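N-terminal acetyltransferase B complex subunit MDM20 (Candida albicans, PDB 5K04) serves as the non-catalytic, auxiliary subunit of the NatB N-terminal acetyltransferase complex, wrapping around the catalytic subunit NAT3. Local coordinates at the interface of chains A and B. Residues are numbered along the deposited sequence; one frame, centred on the assembly and turned at random. Chains: chain A, Uncharacterized protein; chain B, N-terminal acetyltransferase B complex subunit NAT3.

Contact 1: the interface of chains A and B. Residues chain A 309, 345, 374, 409-410, 557-558; chain B 82-83.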
ATOM      1  N   LEU A 309      26.162  -4.989  -8.937  1.00 52.61           N
ATOM      2  CA  LEU A 309      25.286  -5.765  -8.078  1.00 49.35           C
ATOM      3  C   LEU A 309      24.144  -6.422  -8.856  1.00 47.36           C
ATOM      4  O   LEU A 309      23.517  -7.359  -8.352  1.00 33.05           O
ATOM      5  CB  LEU A 309      24.776  -4.848  -6.967  1.00 44.20           C
ATOM      6  CG  LEU A 309      24.338  -5.477  -5.646  1.00 58.89           C
ATOM      7  CD1 LEU A 309      25.483  -6.242  -4.977  1.00 53.19           C
ATOM      8  CD2 LEU A 309      23.804  -4.398  -4.731  1.00 57.39           C
ATOM      9  N   LYS A 345      26.640 -15.679  -4.432  1.00 55.35           N
ATOM     10  CA  LYS A 345      25.242 -15.924  -4.771  1.00 45.26           C
ATOM     11  C   LYS A 345      25.117 -17.022  -5.819  1.00 46.40           C
ATOM     12  O   LYS A 345      24.244 -17.890  -5.712  1.00 44.13           O
ATOM     13  CB  LYS A 345      24.602 -14.639  -5.276  1.00 45.25           C
ATOM     14  CG  LYS A 345      24.324 -13.622  -4.191  1.00 51.02           C
ATOM     15  CD  LYS A 345      24.127 -12.252  -4.798  1.00 49.36           C
ATOM     16  CE  LYS A 345      22.759 -11.728  -4.550  1.00 56.75           C
ATOM     17  NZ  LYS A 345      22.827 -10.250  -4.484  1.00 66.23           N
ATOM     18  N   GLU A 374      24.647  -7.844   1.786  1.00 41.21           N
ATOM     19  CA  GLU A 374      23.853  -8.776   1.004  1.00 36.73           C
ATOM     20  C   GLU A 374      24.220 -10.204   1.376  1.00 41.72           C
ATOM     21  O   GLU A 374      23.349 -11.075   1.472  1.00 33.58           O
ATOM     22  CB  GLU A 374      24.085  -8.532  -0.488  1.00 36.38           C
ATOM     23  CG  GLU A 374      23.566  -7.185  -1.024  1.00 43.98           C
ATOM     24  CD  GLU A 374      22.038  -7.033  -0.953  1.00 46.28           C
ATOM     25  OE1 GLU A 374      21.552  -5.942  -0.573  1.00 45.00           O
ATOM     26  OE2 GLU A 374      21.326  -8.015  -1.273  1.00 52.98           O
ATOM     27  N   TYR A 409      18.113  -0.653   4.942  1.00 43.37           N
ATOM     28  CA  TYR A 409      16.741  -0.860   5.376  1.00 42.84           C
ATOM     29  C   TYR A 409      16.426  -2.341   5.556  1.00 40.77           C
ATOM     30  O   TYR A 409      15.653  -2.700   6.452  1.00 38.69           O
ATOM     31  CB  TYR A 409      15.774  -0.190   4.392  1.00 36.65           C
ATOM     32  CG  TYR A 409      15.627  -0.863   3.044  1.00 35.90           C
ATOM     33  CD1 TYR A 409      14.835  -1.996   2.887  1.00 39.60           C
ATOM     34  CD2 TYR A 409      16.253  -0.354   1.915  1.00 38.39           C
ATOM     35  CE1 TYR A 409      14.686  -2.614   1.649  1.00 45.79           C
ATOM     36  CE2 TYR A 409      16.116  -0.986   0.660  1.00 39.24           C
ATOM     37  CZ  TYR A 409      15.339  -2.109   0.536  1.00 44.21           C
ATOM     38  OH  TYR A 409      15.176  -2.720  -0.695  1.00 43.67           O
ATOM     39  N   LYS A 410      17.008  -3.218   4.731  1.00 40.75           N
ATOM     40  CA  LYS A 410      16.705  -4.637   4.882  1.00 37.14           C
ATOM     41  C   LYS A 410      17.141  -5.135   6.251  1.00 37.76           C
ATOM     42  O   LYS A 410      16.414  -5.890   6.904  1.00 29.81           O
ATOM     43  CB  LYS A 410      17.357  -5.461   3.767  1.00 35.52           C
ATOM     44  CG  LYS A 410      16.695  -5.254   2.405  1.00 33.81           C
ATOM     45  CD  LYS A 410      16.941  -6.420   1.465  1.00 34.56           C
ATOM     46  CE  LYS A 410      18.384  -6.573   1.090  1.00 36.23           C
ATOM     47  NZ  LYS A 410      18.887  -5.420   0.335  1.00 45.22           N
ATOM     48  N   ASN A 557      14.408  -8.624  -0.744  1.00 50.79           N
ATOM     49  CA  ASN A 557      14.840  -8.149  -2.053  1.00 48.11           C
ATOM     50  C   ASN A 557      16.267  -8.594  -2.324  1.00 45.16           C
ATOM     51  O   ASN A 557      17.181  -8.270  -1.562  1.00 35.75           O
ATOM     52  CB  ASN A 557      14.731  -6.628  -2.120  1.00 49.23           C
ATOM     53  CG  ASN A 557      14.590  -6.115  -3.536  1.00 45.60           C
ATOM     54  OD1 ASN A 557      13.529  -6.232  -4.144  1.00 35.34           O
ATOM     55  ND2 ASN A 557      15.658  -5.532  -4.065  1.00 52.38           N
ATOM     56  N   GLY A 558      16.449  -9.366  -3.398  1.00 60.56           N
ATOM     57  CA  GLY A 558      17.744  -9.925  -3.716  1.00 63.67           C
ATOM     58  C   GLY A 558      18.061 -11.205  -2.988  1.00 68.80           C
ATOM     59  O   GLY A 558      19.153 -11.759  -3.181  1.00 68.23           O
TER
ATOM     60  N   ASP B  82      18.841  -0.003  -5.169  1.00 47.93           N
ATOM     61  CA  ASP B  82      20.259  -0.267  -4.888  1.00 41.84           C
ATOM     62  C   ASP B  82      20.841  -1.387  -5.753  1.00 34.11           C
ATOM     63  O   ASP B  82      21.995  -1.309  -6.185  1.00 31.15           O
ATOM     64  CB  ASP B  82      20.434  -0.606  -3.402  1.00 42.97           C
ATOM     65  CG  ASP B  82      19.533  -1.747  -2.946  1.00 54.18           C
ATOM     66  OD1 ASP B  82      18.832  -2.337  -3.797  1.00 53.73           O
ATOM     67  OD2 ASP B  82      19.520  -2.049  -1.730  1.00 55.12           O
ATOM     68  N   GLN B  83      20.059  -2.447  -6.010  1.00 43.16           N
ATOM     69  CA  GLN B  83      20.571  -3.576  -6.787  1.00 45.50           C
ATOM     70  C   GLN B  83      20.952  -3.161  -8.200  1.00 43.03           C
ATOM     71  O   GLN B  83      21.804  -3.803  -8.826  1.00 31.78           O
ATOM     72  CB  GLN B  83      19.535  -4.707  -6.848  1.00 51.12           C
ATOM     73  CG  GLN B  83      18.957  -5.146  -5.505  1.00 59.16           C
ATOM     74  CD  GLN B  83      19.944  -5.947  -4.653  1.00 61.70           C
ATOM     75  OE1 GLN B  83      20.613  -6.858  -5.141  1.00 56.42           O
ATOM     76  NE2 GLN B  83      20.029  -5.605  -3.368  1.00 63.01           N
TER
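B:Gln83 reaches from the 3-10 helix 82-84 of NAT3 towards a mixed polar and apolar patch of MDM20, where its amide meets the carboxylate of A:Glu374 from the opposite direction. The link is a weak hydrogen bond, 3.2 Å from amide nitrogen NE2 of B:Gln83 to OE1 of A:Glu374, and the two flat groups are turned 66° against each other. One flank of the glutamine is covered by A:Leu309, whose methyl CD2 lies 3.9 Å from CA of B:Gln83. On another flank the side-chain amide of A:Asn557 slides past in the reverse sense, ND2 standing 3.6 Å from CG of B:Gln83. A bend at chi2 (-73°) turns the glutamine amide towards the acid.

In the second shell, A:Lys410 fixes the acceptor: its ammonium NZ forms a salt bridge of 2.9 Å with OE1 of A:Glu374, on the syn lone pair. The same ammonium is 4.0 Å from carboxylate oxygen OD2 of B:Asp82, too far for a salt bridge but near enough that it may temper the like charges of the two acids. The site illustrates how a buttressed acceptor can receive a neutral amide; here it probably helps hold the catalytic subunit, close to its CoA-binding segment, against the auxiliary one.

Contact 2: the interface of chains A and B. Residues chain A 441, 444-445, 551, 554; chain B 13, 16-17, 20.
B:Asn16 offers its carboxamide to a polar cluster on MDM20, and hydrogen bonds dominate the contact. Amide nitrogen ND2 of B:Asn16 donates to hydroxyl OG1 of A:Thr444 at 2.8 Å, nearly straight at 170°, and also to carboxylate oxygen OD2 of A:Asp551 at 2.8 Å. Both acceptors lie close to the amide plane, an arrangement that uses both N-H groups and should fix the rotation of the amide. The carboxylate of A:Asp551 is nearly coplanar with the amide and is met on its anti side. Its other oxygen, OD1, accepts from the backbone N of A:Ser554 at 2.9 Å, which steadies the acid. At the amide oxygen the grip is softer: NE2 of A:Gln441 gives a weak bond of 3.4 Å to OD1 of B:Asn16, and a water bridges that oxygen to OG1 of A:Thr444. Set between its backbone N and carbonyl carbon (chi1 60°), OG1 of A:Thr444 itself donates to backbone O of A:Gln441 at 3.2 Å.

Apolar contacts frame the cluster. A:Leu445 and B:Leu20 meet tip to tip, CD1 to CD2 at 4.0 Å, while methyl CG2 of A:Thr444 lies at the edge of the B:Phe13 ring, in its plane.

In the fold, B:Asn16 begins the short helix 16-19 of NAT3, facing MDM20 helix 440-445 and the loop that leads into the 3-10 helix 554-556.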
ATOM      1  N   GLN A 441       3.457   4.367   2.985  1.00 42.74           N
ATOM      2  CA  GLN A 441       4.278   3.319   3.587  1.00 39.09           C
ATOM      3  C   GLN A 441       3.666   2.789   4.884  1.00 34.48           C
ATOM      4  O   GLN A 441       3.896   1.630   5.239  1.00 22.21           O
ATOM      5  CB  GLN A 441       5.688   3.841   3.830  1.00 38.01           C
ATOM      6  CG  GLN A 441       6.395   4.319   2.570  1.00 34.05           C
ATOM      7  CD  GLN A 441       7.832   4.704   2.847  1.00 44.07           C
ATOM      8  OE1 GLN A 441       8.103   5.582   3.665  1.00 29.38           O
ATOM      9  NE2 GLN A 441       8.765   4.022   2.193  1.00 46.43           N
ATOM     10  N   THR A 444       1.542  -0.132   4.028  1.00 45.43           N
ATOM     11  CA  THR A 444       2.253  -1.347   3.640  1.00 41.75           C
ATOM     12  C   THR A 444       3.172  -1.904   4.726  1.00 35.52           C
ATOM     13  O   THR A 444       3.501  -3.094   4.667  1.00 21.85           O
ATOM     14  CB  THR A 444       3.059  -1.116   2.338  1.00 34.38           C
ATOM     15  OG1 THR A 444       4.021  -0.066   2.505  1.00 24.72           O
ATOM     16  CG2 THR A 444       2.117  -0.736   1.202  1.00 44.21           C
ATOM     17  N   LEU A 445       3.564  -1.092   5.729  1.00 36.97           N
ATOM     18  CA  LEU A 445       4.603  -1.470   6.699  1.00 35.43           C
ATOM     19  C   LEU A 445       4.152  -1.451   8.160  1.00 34.84           C
ATOM     20  O   LEU A 445       4.894  -1.917   9.034  1.00 26.63           O
ATOM     21  CB  LEU A 445       5.820  -0.537   6.539  1.00 32.96           C
ATOM     22  CG  LEU A 445       6.467  -0.678   5.151  1.00 35.85           C
ATOM     23  CD1 LEU A 445       7.586   0.338   4.945  1.00 34.63           C
ATOM     24  CD2 LEU A 445       6.969  -2.132   4.934  1.00 26.40           C
ATOM     25  N   ASP A 551       3.383  -5.259   2.846  1.00 44.72           N
ATOM     26  CA  ASP A 551       4.645  -5.533   2.150  1.00 43.31           C
ATOM     27  C   ASP A 551       5.419  -6.592   2.931  1.00 33.07           C
ATOM     28  O   ASP A 551       6.098  -6.278   3.904  1.00 25.27           O
ATOM     29  CB  ASP A 551       5.440  -4.238   2.028  1.00 45.69           C
ATOM     30  CG  ASP A 551       6.811  -4.423   1.392  1.00 33.80           C
ATOM     31  OD1 ASP A 551       7.166  -5.532   0.962  1.00 22.07           O
ATOM     32  OD2 ASP A 551       7.527  -3.412   1.331  1.00 24.20           O
ATOM     33  N   SER A 554       9.878  -6.662   0.803  1.00 42.20           N
ATOM     34  CA  SER A 554      11.034  -5.768   0.720  1.00 43.66           C
ATOM     35  C   SER A 554      12.225  -6.284   1.517  1.00 37.88           C
ATOM     36  O   SER A 554      13.371  -6.080   1.108  1.00 34.42           O
ATOM     37  CB  SER A 554      10.642  -4.366   1.183  1.00 37.86           C
ATOM     38  OG  SER A 554       9.673  -3.826   0.302  1.00 35.69           O
TER
ATOM     39  N   PHE B  13       2.304   0.897  -3.981  1.00 46.68           N
ATOM     40  CA  PHE B  13       2.229  -0.181  -3.002  1.00 47.30           C
ATOM     41  C   PHE B  13       3.442  -1.105  -3.060  1.00 48.23           C
ATOM     42  O   PHE B  13       3.654  -1.890  -2.125  1.00 35.80           O
ATOM     43  CB  PHE B  13       0.956  -1.003  -3.222  1.00 45.74           C
ATOM     44  CG  PHE B  13      -0.331  -0.272  -2.878  1.00 44.44           C
ATOM     45  CD1 PHE B  13      -0.548   0.237  -1.600  1.00 41.34           C
ATOM     46  CD2 PHE B  13      -1.341  -0.134  -3.824  1.00 33.91           C
ATOM     47  CE1 PHE B  13      -1.748   0.880  -1.277  1.00 39.75           C
ATOM     48  CE2 PHE B  13      -2.537   0.508  -3.511  1.00 38.91           C
ATOM     49  CZ  PHE B  13      -2.745   1.018  -2.238  1.00 36.26           C
ATOM     50  N   ASN B  16       8.536   0.134  -1.912  1.00 41.37           N
ATOM     51  CA  ASN B  16       9.353   0.288  -0.711  1.00 42.58           C
ATOM     52  C   ASN B  16      10.830  -0.053  -0.926  1.00 39.71           C
ATOM     53  O   ASN B  16      11.677   0.636  -0.332  1.00 29.95           O
ATOM     54  CB  ASN B  16       8.736  -0.526   0.429  1.00 37.62           C
ATOM     55  CG  ASN B  16       7.432   0.087   0.938  1.00 37.36           C
ATOM     56  OD1 ASN B  16       7.197   1.293   0.790  1.00 27.12           O
ATOM     57  ND2 ASN B  16       6.585  -0.739   1.542  1.00 36.24           N
ATOM     58  N   PRO B  17      11.213  -1.036  -1.756  1.00 41.70           N
ATOM     59  CA  PRO B  17      12.652  -1.255  -1.992  1.00 41.92           C
ATOM     60  C   PRO B  17      13.364  -0.004  -2.482  1.00 44.79           C
ATOM     61  O   PRO B  17      14.533   0.235  -2.147  1.00 27.24           O
ATOM     62  CB  PRO B  17      12.668  -2.364  -3.055  1.00 34.54           C
ATOM     63  CG  PRO B  17      11.396  -3.086  -2.856  1.00 35.49           C
ATOM     64  CD  PRO B  17      10.389  -2.051  -2.453  1.00 33.62           C
ATOM     65  N   LEU B  20      12.355   3.217   0.522  1.00 49.25           N
ATOM     66  CA  LEU B  20      12.942   3.107   1.850  1.00 45.07           C
ATOM     67  C   LEU B  20      14.387   3.577   1.875  1.00 45.94           C
ATOM     68  O   LEU B  20      14.979   3.649   2.961  1.00 31.04           O
ATOM     69  CB  LEU B  20      12.866   1.666   2.369  1.00 38.09           C
ATOM     70  CG  LEU B  20      11.490   1.189   2.840  1.00 38.77           C
ATOM     71  CD1 LEU B  20      11.466  -0.328   3.164  1.00 30.47           C
ATOM     72  CD2 LEU B  20      11.059   1.994   4.049  1.00 37.54           C
TER
HETATM   73  O   HOH W   1       4.332   1.813   0.220  1.00 23.06           O

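Contact 3: the interface of chains A and B. Residues chain A 213-214, 217, 491; chain B 4-6.
A:Leu213 and A:Leu217, one turn apart on an MDM20 helix, press their methyl groups onto the first strand of NAT3 and make the tightly packed half of this contact. Methyl CD2 of A:Leu213 comes in at about a right angle to the B:Ile4 side chain, 3.7 Å from its CG2, and also lies 3.6 Å from the backbone O of B:Ile4. The leucine's CG is anti to the backbone N (chi1 -173°), which carries CD2 over the strand towards B:Pro6. A:Leu217 approaches B:Pro6 tip to tip, with CD1 3.8 Å from ring carbon CD of the proline. The same methyl rests 3.7 Å from CD of B:Lys5, so that the aliphatic stem of the lysine extends the apolar surface.

The proline's other flank is looser: A:Glu214 and A:Lys491 bury 21 and 8 Å², against 35 and 46 Å² for A:Leu213 and A:Leu217, and touch by their charged ends. Carboxylate oxygen OE1 of A:Glu214 stands 3.6 Å from CG of B:Pro6, brought there by a chain bent at chi2 (79°). Ammonium NZ of A:Lys491 reaches across from a different helix to 3.6 Å from CB of B:Pro6. These are van der Waals contacts with the proline ring, which thus has apolar groups to one side and polar ends to the other.

As a worked case of a strand packed on a helix, NAT3 strand 3-6 lies against the start of MDM20 helix 213-225, with helix 489-503 supplying the lysine.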
ATOM      1  N   LEU A 213       4.047   6.678 -24.646  1.00 45.52           N
ATOM      2  CA  LEU A 213       4.597   5.369 -24.291  1.00 44.12           C
ATOM      3  C   LEU A 213       3.484   4.341 -24.119  1.00 40.80           C
ATOM      4  O   LEU A 213       3.598   3.210 -24.589  1.00 29.15           O
ATOM      5  CB  LEU A 213       5.439   5.472 -23.010  1.00 37.05           C
ATOM      6  CG  LEU A 213       6.188   4.177 -22.657  1.00 37.54           C
ATOM      7  CD1 LEU A 213       7.032   3.682 -23.851  1.00 38.63           C
ATOM      8  CD2 LEU A 213       7.064   4.341 -21.431  1.00 35.98           C
ATOM      9  N   GLU A 214       2.384   4.734 -23.471  1.00 48.12           N
ATOM     10  CA  GLU A 214       1.263   3.823 -23.244  1.00 44.82           C
ATOM     11  C   GLU A 214       0.784   3.192 -24.549  1.00 41.57           C
ATOM     12  O   GLU A 214       0.569   1.978 -24.626  1.00 35.90           O
ATOM     13  CB  GLU A 214       0.129   4.595 -22.555  1.00 38.82           C
ATOM     14  CG  GLU A 214      -1.104   3.794 -22.220  1.00 42.44           C
ATOM     15  CD  GLU A 214      -0.967   2.934 -20.953  1.00 41.11           C
ATOM     16  OE1 GLU A 214      -0.310   3.362 -19.978  1.00 30.66           O
ATOM     17  OE2 GLU A 214      -1.535   1.820 -20.947  1.00 42.39           O
ATOM     18  N   LEU A 217       3.478   0.905 -26.454  1.00 42.92           N
ATOM     19  CA  LEU A 217       3.512  -0.444 -25.897  1.00 47.79           C
ATOM     20  C   LEU A 217       2.307  -1.243 -26.358  1.00 41.65           C
ATOM     21  O   LEU A 217       2.429  -2.417 -26.720  1.00 32.22           O
ATOM     22  CB  LEU A 217       3.569  -0.381 -24.374  1.00 43.20           C
ATOM     23  CG  LEU A 217       4.857   0.237 -23.809  1.00 45.99           C
ATOM     24  CD1 LEU A 217       4.809   0.396 -22.269  1.00 38.35           C
ATOM     25  CD2 LEU A 217       6.082  -0.543 -24.232  1.00 39.73           C
ATOM     26  N   LYS A 491      -4.743   6.953 -16.444  1.00 40.21           N
ATOM     27  CA  LYS A 491      -4.366   6.804 -15.050  1.00 38.13           C
ATOM     28  C   LYS A 491      -5.553   6.627 -14.130  1.00 34.22           C
ATOM     29  O   LYS A 491      -5.355   6.320 -12.947  1.00 27.13           O
ATOM     30  CB  LYS A 491      -3.579   8.038 -14.581  1.00 39.92           C
ATOM     31  CG  LYS A 491      -2.444   8.471 -15.502  1.00 39.87           C
ATOM     32  CD  LYS A 491      -1.327   7.410 -15.568  1.00 34.71           C
ATOM     33  CE  LYS A 491      -0.064   7.968 -16.269  1.00 39.20           C
ATOM     34  NZ  LYS A 491       0.921   6.889 -16.587  1.00 41.21           N
TER
ATOM     35  N   ILE B   4      11.194   0.533 -19.840  1.00 44.85           N
ATOM     36  CA  ILE B   4      10.534   1.700 -19.281  1.00 41.13           C
ATOM     37  C   ILE B   4       9.036   1.571 -19.506  1.00 42.44           C
ATOM     38  O   ILE B   4       8.588   1.235 -20.614  1.00 22.83           O
ATOM     39  CB  ILE B   4      11.107   2.996 -19.878  1.00 44.26           C
ATOM     40  CG1 ILE B   4      12.501   3.231 -19.280  1.00 43.06           C
ATOM     41  CG2 ILE B   4      10.222   4.175 -19.555  1.00 43.65           C
ATOM     42  CD1 ILE B   4      13.255   4.390 -19.887  1.00 53.22           C
ATOM     43  N   LYS B   5       8.268   1.821 -18.446  1.00 41.30           N
ATOM     44  CA  LYS B   5       6.819   1.715 -18.435  1.00 37.83           C
ATOM     45  C   LYS B   5       6.199   2.945 -17.779  1.00 39.35           C
ATOM     46  O   LYS B   5       6.813   3.589 -16.919  1.00 24.11           O
ATOM     47  CB  LYS B   5       6.322   0.463 -17.695  1.00 30.23           C
ATOM     48  CG  LYS B   5       6.950  -0.869 -18.098  1.00 34.53           C
ATOM     49  CD  LYS B   5       6.674  -1.276 -19.537  1.00 41.33           C
ATOM     50  CE  LYS B   5       7.491  -2.527 -19.867  1.00 37.91           C
ATOM     51  NZ  LYS B   5       7.482  -2.899 -21.331  1.00 48.02           N
ATOM     52  N   PRO B   6       4.973   3.283 -18.167  1.00 40.74           N
ATOM     53  CA  PRO B   6       4.276   4.370 -17.496  1.00 35.80           C
ATOM     54  C   PRO B   6       3.989   4.004 -16.057  1.00 40.95           C
ATOM     55  O   PRO B   6       3.644   2.860 -15.738  1.00 23.85           O
ATOM     56  CB  PRO B   6       2.982   4.518 -18.298  1.00 31.24           C
ATOM     57  CG  PRO B   6       3.272   3.873 -19.614  1.00 36.40           C
ATOM     58  CD  PRO B   6       4.191   2.735 -19.289  1.00 37.90           C
TER

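Contact 4: the interface of chains A and B. Residues chain A 476, 479, 482-483, 495; chain B 9, 29, 33, 37.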
ATOM      1  N   ILE A 476      -7.141  11.094  -2.525  1.00 41.08           N
ATOM      2  CA  ILE A 476      -7.436  10.244  -3.679  1.00 39.68           C
ATOM      3  C   ILE A 476      -8.807  10.566  -4.270  1.00 41.25           C
ATOM      4  O   ILE A 476      -8.978  10.550  -5.494  1.00 30.71           O
ATOM      5  CB  ILE A 476      -7.301   8.751  -3.336  1.00 41.02           C
ATOM      6  CG1 ILE A 476      -7.267   7.968  -4.647  1.00 43.51           C
ATOM      7  CG2 ILE A 476      -8.434   8.240  -2.445  1.00 38.79           C
ATOM      8  CD1 ILE A 476      -6.020   8.222  -5.452  1.00 34.56           C
ATOM      9  N   SER A 479      -8.141  13.470  -6.422  1.00 43.70           N
ATOM     10  CA  SER A 479      -7.420  12.971  -7.594  1.00 45.25           C
ATOM     11  C   SER A 479      -8.372  12.360  -8.626  1.00 45.26           C
ATOM     12  O   SER A 479      -8.220  12.585  -9.834  1.00 26.97           O
ATOM     13  CB  SER A 479      -6.376  11.940  -7.141  1.00 39.93           C
ATOM     14  OG  SER A 479      -5.467  12.519  -6.218  1.00 39.88           O
ATOM     15  N   GLN A 482     -10.342  15.311 -10.259  1.00 37.69           N
ATOM     16  CA  GLN A 482      -9.487  16.059 -11.178  1.00 40.97           C
ATOM     17  C   GLN A 482      -9.085  15.209 -12.373  1.00 30.93           C
ATOM     18  O   GLN A 482      -8.982  15.713 -13.497  1.00 34.07           O
ATOM     19  CB  GLN A 482      -8.240  16.551 -10.442  1.00 44.81           C
ATOM     20  CG  GLN A 482      -8.493  17.605  -9.389  1.00 58.42           C
ATOM     21  CD  GLN A 482      -7.247  17.897  -8.564  1.00 79.13           C
ATOM     22  OE1 GLN A 482      -6.181  17.315  -8.793  1.00 80.79           O
ATOM     23  NE2 GLN A 482      -7.376  18.802  -7.594  1.00 91.59           N
ATOM     24  N   GLY A 483      -8.816  13.923 -12.142  1.00 38.31           N
ATOM     25  CA  GLY A 483      -8.481  13.049 -13.253  1.00 40.44           C
ATOM     26  C   GLY A 483      -9.609  12.943 -14.261  1.00 42.84           C
ATOM     27  O   GLY A 483      -9.364  12.871 -15.462  1.00 28.93           O
ATOM     28  N   PHE A 495      -6.198   5.304 -10.072  1.00 35.10           N
ATOM     29  CA  PHE A 495      -6.678   6.124  -8.957  1.00 36.08           C
ATOM     30  C   PHE A 495      -7.838   5.436  -8.250  1.00 32.10           C
ATOM     31  O   PHE A 495      -7.878   5.352  -7.019  1.00 23.48           O
ATOM     32  CB  PHE A 495      -7.138   7.502  -9.437  1.00 37.28           C
ATOM     33  CG  PHE A 495      -6.054   8.369 -10.008  1.00 37.38           C
ATOM     34  CD1 PHE A 495      -4.716   8.049  -9.851  1.00 43.85           C
ATOM     35  CD2 PHE A 495      -6.386   9.519 -10.702  1.00 41.08           C
ATOM     36  CE1 PHE A 495      -3.732   8.858 -10.380  1.00 46.11           C
ATOM     37  CE2 PHE A 495      -5.397  10.336 -11.240  1.00 45.70           C
ATOM     38  CZ  PHE A 495      -4.074  10.003 -11.079  1.00 39.69           C
TER
ATOM     39  N   MET B   9      -0.633   4.677 -10.204  1.00 47.40           N
ATOM     40  CA  MET B   9      -0.818   4.915  -8.778  1.00 38.33           C
ATOM     41  C   MET B   9      -0.537   3.684  -7.922  1.00 41.62           C
ATOM     42  O   MET B   9       0.056   3.791  -6.842  1.00 27.74           O
ATOM     43  CB  MET B   9      -2.251   5.394  -8.544  1.00 42.64           C
ATOM     44  CG  MET B   9      -2.327   6.513  -7.562  1.00 42.08           C
ATOM     45  SD  MET B   9      -1.039   7.668  -7.861  1.00 22.03           S
ATOM     46  CE  MET B   9      -1.211   8.473  -6.372  1.00 32.76           C
ATOM     47  N   VAL B  29       0.017  11.082  -1.314  1.00 41.50           N
ATOM     48  CA  VAL B  29      -0.829  10.623  -2.415  1.00 44.77           C
ATOM     49  C   VAL B  29      -1.121  11.754  -3.403  1.00 44.00           C
ATOM     50  O   VAL B  29      -1.050  11.569  -4.626  1.00 30.63           O
ATOM     51  CB  VAL B  29      -2.114  10.015  -1.826  1.00 44.07           C
ATOM     52  CG1 VAL B  29      -3.195   9.780  -2.882  1.00 33.39           C
ATOM     53  CG2 VAL B  29      -1.767   8.729  -1.084  1.00 43.36           C
ATOM     54  N   SER B  33      -0.240  11.858  -7.453  1.00 43.33           N
ATOM     55  CA  SER B  33      -1.392  11.875  -8.348  1.00 43.12           C
ATOM     56  C   SER B  33      -1.436  13.161  -9.173  1.00 40.37           C
ATOM     57  O   SER B  33      -1.904  13.149 -10.318  1.00 30.04           O
ATOM     58  CB  SER B  33      -2.678  11.712  -7.536  1.00 34.00           C
ATOM     59  OG  SER B  33      -2.902  12.886  -6.774  1.00 28.68           O
ATOM     60  N   ILE B  37      -1.661  13.517 -13.087  1.00 42.69           N
ATOM     61  CA  ILE B  37      -2.786  14.232 -13.683  1.00 39.26           C
ATOM     62  C   ILE B  37      -2.288  15.262 -14.690  1.00 38.68           C
ATOM     63  O   ILE B  37      -2.797  15.340 -15.816  1.00 29.35           O
ATOM     64  CB  ILE B  37      -3.661  14.868 -12.582  1.00 45.10           C
ATOM     65  CG1 ILE B  37      -4.569  13.809 -11.946  1.00 45.58           C
ATOM     66  CG2 ILE B  37      -4.520  16.015 -13.136  1.00 32.44           C
ATOM     67  CD1 ILE B  37      -5.005  14.166 -10.546  1.00 44.55           C
TER
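Helix 29-38 of NAT3 runs almost parallel to MDM20 helix 456-485, in the same direction, which sets A:Ser479 opposite B:Ser33, with A:Phe495 presented from a second MDM20 helix. The serines share a short hydrogen bond, 2.6 Å between hydroxyl OG of A:Ser479 and OG of B:Ser33, whose direction is not settled by the structure. B:Ser33 OG also donates to the backbone O of B:Val29, one turn earlier, at 3.1 Å. With OG lying between its own backbone N and carbonyl carbon (chi1 70°), the hydroxyl can meet both partners.

Around this polar pair the packing is apolar. The A:Phe495 ring is shared between two NAT3 side chains: CE2 lies 3.6 Å from CG1 of B:Ile37, while CD1 lies 3.6 Å from CG of B:Met9, whose CB sits at the ring edge, in plane. Methyl CD1 of B:Ile37 continues over A:Ser479, 4.0 Å from its CA, and equally close to CB of A:Gln482, a side chain it meets at about a right angle. A:Ile476 and B:Val29 touch more lightly.

Such a small polar link set among hydrophobic side chains is a common way for helices to pair; here MDM20 helix 489-503 and the NAT3 3-10 helix 9-14 complete the site.

The four contacts distribute MDM20's grip over the N-terminal part of NAT3 (contacts 2, 3 and 4) and the 3-10 helix 82-84 (contact 1): centres of C-alpha atoms lie about 15 Å apart for contacts 1 and 2, 17 Å for contacts 3 and 4, and 31 Å for contacts 1 and 4. Contacts 3 and 4 share MDM20 helix 489-503, contacts 2 and 4 share the NAT3 3-10 helix 9-14, and contacts 1 and 2 both draw on MDM20 residues around the 3-10 helix 554-556. Polar contacts 1 and 2 complement the more apolar 3 and 4, a division likely to fix the catalytic subunit's orientation.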